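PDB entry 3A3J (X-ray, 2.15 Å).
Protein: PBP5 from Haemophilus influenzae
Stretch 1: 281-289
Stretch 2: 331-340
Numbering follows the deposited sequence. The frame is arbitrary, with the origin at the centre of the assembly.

Stretch 1 (281-289) GAFMDHFIT
Stretch 2 (331-340) IASANLQVMN

How does Gly281 join the two stretches? It pairs with Gln337 as an antiparallel, hydrogen-bonded beta bridge, the CA atoms 5.4 Å apart. Gln337 N donates to Gly281 O at 2.6 Å and 171°, a short and nearly straight bond, while Gly281 N donates to Gln337 O at 3.0 Å and 151°; the position of Gln337 O is less certain, because it lies too close to a neighbour in the model. Gly281 is very extended, with phi/psi of 174/-147, and Gln337 sits at -125/158. Beside the bridge, Leu336 (t, chi2 p) brings CD1 to 3.5 Å from Gly281 O, although its CA-to-CB bond points away. A side chain at Gly281 would meet Met339: an ideal CB would lie 3.0 Å from Met339 SD, which is tight.

What holds the chain after the bridge? Ala282, at -143/138, turns its CB away overall, and Phe283 follows at -87/-3, no longer extended. Here the side chain of Gln337 (chi1 m, chi2 t, chi3 -89°) takes over from its backbone: Phe283 N donates to Gln337 OE1 at 2.9 Å and 166°. One residue thus binds the backbone of stretch 1 at two successive places.

Where does the Phe283 ring go? Its CA-to-CB bond points sideways, but the m rotamer, with chi2 at -72°, carries the ring nearer to stretch 2. Met339 (m, m, p) places SD over one face, 4.2 Å from the ring centroid and 26° off the normal, a sulfur-aromatic contact. At the ring edge, Phe283 CE2 lies 3.4 Å from Val338 O, and Phe283 CD2 lies 3.7 Å from Gln337 NE2. Met284 (-134/154) and Asp285 (-59/156) then make no contact with stretch 2.

How is contact resumed in the strand that begins at His286? This strand, 286-289, runs antiparallel to 331-338 at 172°, but the axes stay 7.9 Å apart at closest approach, so side chains bridge the gap. His286 (-145/152, chi1 t, chi2 91°) points toward Ala334, whose CB sits over its ring face, 3.5 Å from the centroid, in a CH-pi contact. Phe287 (-144/144, m) is out of reach. Ile288 (-130/159, p, t) again points toward stretch 2, packing CG2 at 3.7 Å from Ala332 CB; its CD1 lies 4.4 Å from Ile331 CD1, with Ile331 also p, t. Thr289 (-118/127, m) points sideways and makes no contact.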

# COMPACT_ATOMS: atom_id res chain seq x y z
N GLY A 281 25.50 10.92 -5.22
CA GLY A 281 24.43 10.09 -5.77
C GLY A 281 23.38 9.89 -4.70
O GLY A 281 23.19 10.79 -3.85
N ALA A 282 22.73 8.70 -4.74
CA ALA A 282 21.66 8.29 -3.80
C ALA A 282 21.81 6.78 -3.49
O ALA A 282 22.15 5.98 -4.36
CB ALA A 282 20.26 8.60 -4.35
N PHE A 283 21.62 6.42 -2.24
CA PHE A 283 21.72 5.01 -1.86
C PHE A 283 20.36 4.28 -2.05
O PHE A 283 20.28 3.06 -1.83
CB PHE A 283 22.34 4.85 -0.45
CG PHE A 283 23.84 5.02 -0.45
CD1 PHE A 283 24.68 4.03 -1.01
CD2 PHE A 283 24.41 6.21 -0.03
CE1 PHE A 283 26.09 4.20 -1.06
CE2 PHE A 283 25.78 6.40 -0.06
CZ PHE A 283 26.63 5.39 -0.58
N MET A 284 19.33 5.01 -2.46
CA MET A 284 18.07 4.37 -2.86
C MET A 284 17.50 4.92 -4.17
O MET A 284 17.78 6.10 -4.54
CB MET A 284 17.03 4.49 -1.77
CG MET A 284 17.05 3.26 -0.80
SD MET A 284 15.63 3.17 0.38
CE MET A 284 14.20 2.98 -0.73
N ASP A 285 16.73 4.07 -4.85
CA ASP A 285 16.05 4.42 -6.11
C ASP A 285 15.14 5.58 -5.87
O ASP A 285 14.75 5.78 -4.76
CB ASP A 285 15.18 3.26 -6.57
CG ASP A 285 15.96 2.17 -7.22
OD1 ASP A 285 17.18 2.30 -7.38
OD2 ASP A 285 15.32 1.17 -7.60
N HIS A 286 14.81 6.35 -6.89
CA HIS A 286 13.85 7.43 -6.73
C HIS A 286 13.06 7.51 -8.02
O HIS A 286 13.59 7.15 -9.09
CB HIS A 286 14.54 8.79 -6.53
CG HIS A 286 13.59 9.87 -6.12
ND1 HIS A 286 13.32 10.15 -4.80
CD2 HIS A 286 12.83 10.71 -6.86
CE1 HIS A 286 12.41 11.12 -4.74
NE2 HIS A 286 12.09 11.48 -5.98
N PHE A 287 11.81 7.98 -7.94
CA PHE A 287 10.87 7.88 -9.07
C PHE A 287 10.06 9.12 -9.05
O PHE A 287 9.74 9.62 -7.98
CB PHE A 287 9.90 6.69 -8.98
CG PHE A 287 10.57 5.33 -9.01
CD1 PHE A 287 10.76 4.66 -10.22
CD2 PHE A 287 10.93 4.70 -7.83
CE1 PHE A 287 11.35 3.43 -10.26
CE2 PHE A 287 11.53 3.47 -7.87
CZ PHE A 287 11.74 2.83 -9.07
N ILE A 288 9.71 9.63 -10.21
CA ILE A 288 8.83 10.77 -10.18
C ILE A 288 7.67 10.52 -11.12
O ILE A 288 7.74 9.68 -12.02
CB ILE A 288 9.57 12.13 -10.46
CG1 ILE A 288 10.07 12.19 -11.91
CG2 ILE A 288 10.69 12.33 -9.45
CD1 ILE A 288 10.25 13.68 -12.41
N THR A 289 6.60 11.24 -10.89
CA THR A 289 5.46 11.11 -11.75
C THR A 289 5.18 12.46 -12.43
O THR A 289 5.01 13.47 -11.77
CB THR A 289 4.23 10.65 -10.90
OG1 THR A 289 4.53 9.38 -10.30
CG2 THR A 289 2.95 10.58 -11.76
N ILE A 331 9.01 20.43 -9.77
CA ILE A 331 7.93 19.51 -9.64
C ILE A 331 8.18 18.44 -8.60
O ILE A 331 7.23 17.93 -8.01
CB ILE A 331 7.53 18.94 -11.00
CG1 ILE A 331 8.63 18.08 -11.59
CG2 ILE A 331 7.16 20.09 -11.98
CD1 ILE A 331 8.18 17.52 -12.89
N ALA A 332 9.45 18.16 -8.32
CA ALA A 332 9.86 17.00 -7.52
C ALA A 332 11.34 17.10 -7.16
O ALA A 332 12.15 17.51 -7.99
CB ALA A 332 9.63 15.73 -8.32
N SER A 333 11.71 16.66 -5.96
CA SER A 333 13.10 16.72 -5.50
C SER A 333 13.47 15.42 -4.78
O SER A 333 12.64 14.55 -4.64
CB SER A 333 13.28 17.92 -4.57
OG SER A 333 13.19 17.52 -3.22
N ALA A 334 14.70 15.30 -4.32
CA ALA A 334 15.18 14.09 -3.68
C ALA A 334 16.59 14.35 -3.15
O ALA A 334 17.36 15.04 -3.79
CB ALA A 334 15.25 12.99 -4.68
N ASN A 335 16.93 13.75 -2.03
CA ASN A 335 18.21 13.97 -1.42
C ASN A 335 19.37 13.54 -2.28
O ASN A 335 19.24 12.66 -3.09
CB ASN A 335 18.29 13.30 -0.05
CG ASN A 335 17.35 13.92 0.92
OD1 ASN A 335 16.88 15.06 0.74
ND2 ASN A 335 17.06 13.20 1.97
N LEU A 336 20.50 14.20 -2.08
CA LEU A 336 21.74 13.84 -2.75
C LEU A 336 22.73 13.53 -1.66
O LEU A 336 22.86 14.29 -0.71
CB LEU A 336 22.21 15.04 -3.53
CG LEU A 336 23.38 14.91 -4.48
CD1 LEU A 336 23.15 13.84 -5.54
CD2 LEU A 336 23.55 16.29 -5.13
N GLN A 337 23.44 12.43 -1.80
CA GLN A 337 24.33 12.02 -0.74
C GLN A 337 25.75 11.83 -1.21
O GLN A 337 26.03 11.61 -2.39
CB GLN A 337 23.86 10.71 -0.06
CG GLN A 337 22.42 10.68 0.43
CD GLN A 337 21.94 9.22 0.58
OE1 GLN A 337 21.43 8.63 -0.37
NE2 GLN A 337 22.21 8.61 1.75
N VAL A 338 26.65 11.91 -0.24
CA VAL A 338 28.04 11.60 -0.46
C VAL A 338 28.12 10.04 -0.54
O VAL A 338 27.49 9.34 0.26
CB VAL A 338 28.85 12.20 0.75
CG1 VAL A 338 30.31 11.68 0.79
CG2 VAL A 338 28.75 13.77 0.76
N MET A 339 28.89 9.52 -1.48
CA MET A 339 28.88 8.08 -1.78
C MET A 339 30.07 7.35 -1.18
O MET A 339 30.01 6.14 -0.96
CB MET A 339 28.92 7.85 -3.29
CG MET A 339 27.85 8.55 -4.04
SD MET A 339 26.16 8.01 -3.57
CE MET A 339 25.80 9.01 -2.16
N ASN A 340 31.18 8.07 -0.97
CA ASN A 340 32.34 7.51 -0.28
C ASN A 340 32.78 8.40 0.90
O ASN A 340 32.49 9.63 0.90
CB ASN A 340 33.48 7.17 -1.27
CG ASN A 340 33.24 7.75 -2.73
OD1 ASN A 340 33.44 8.98 -3.03
ND2 ASN A 340 32.87 6.84 -3.66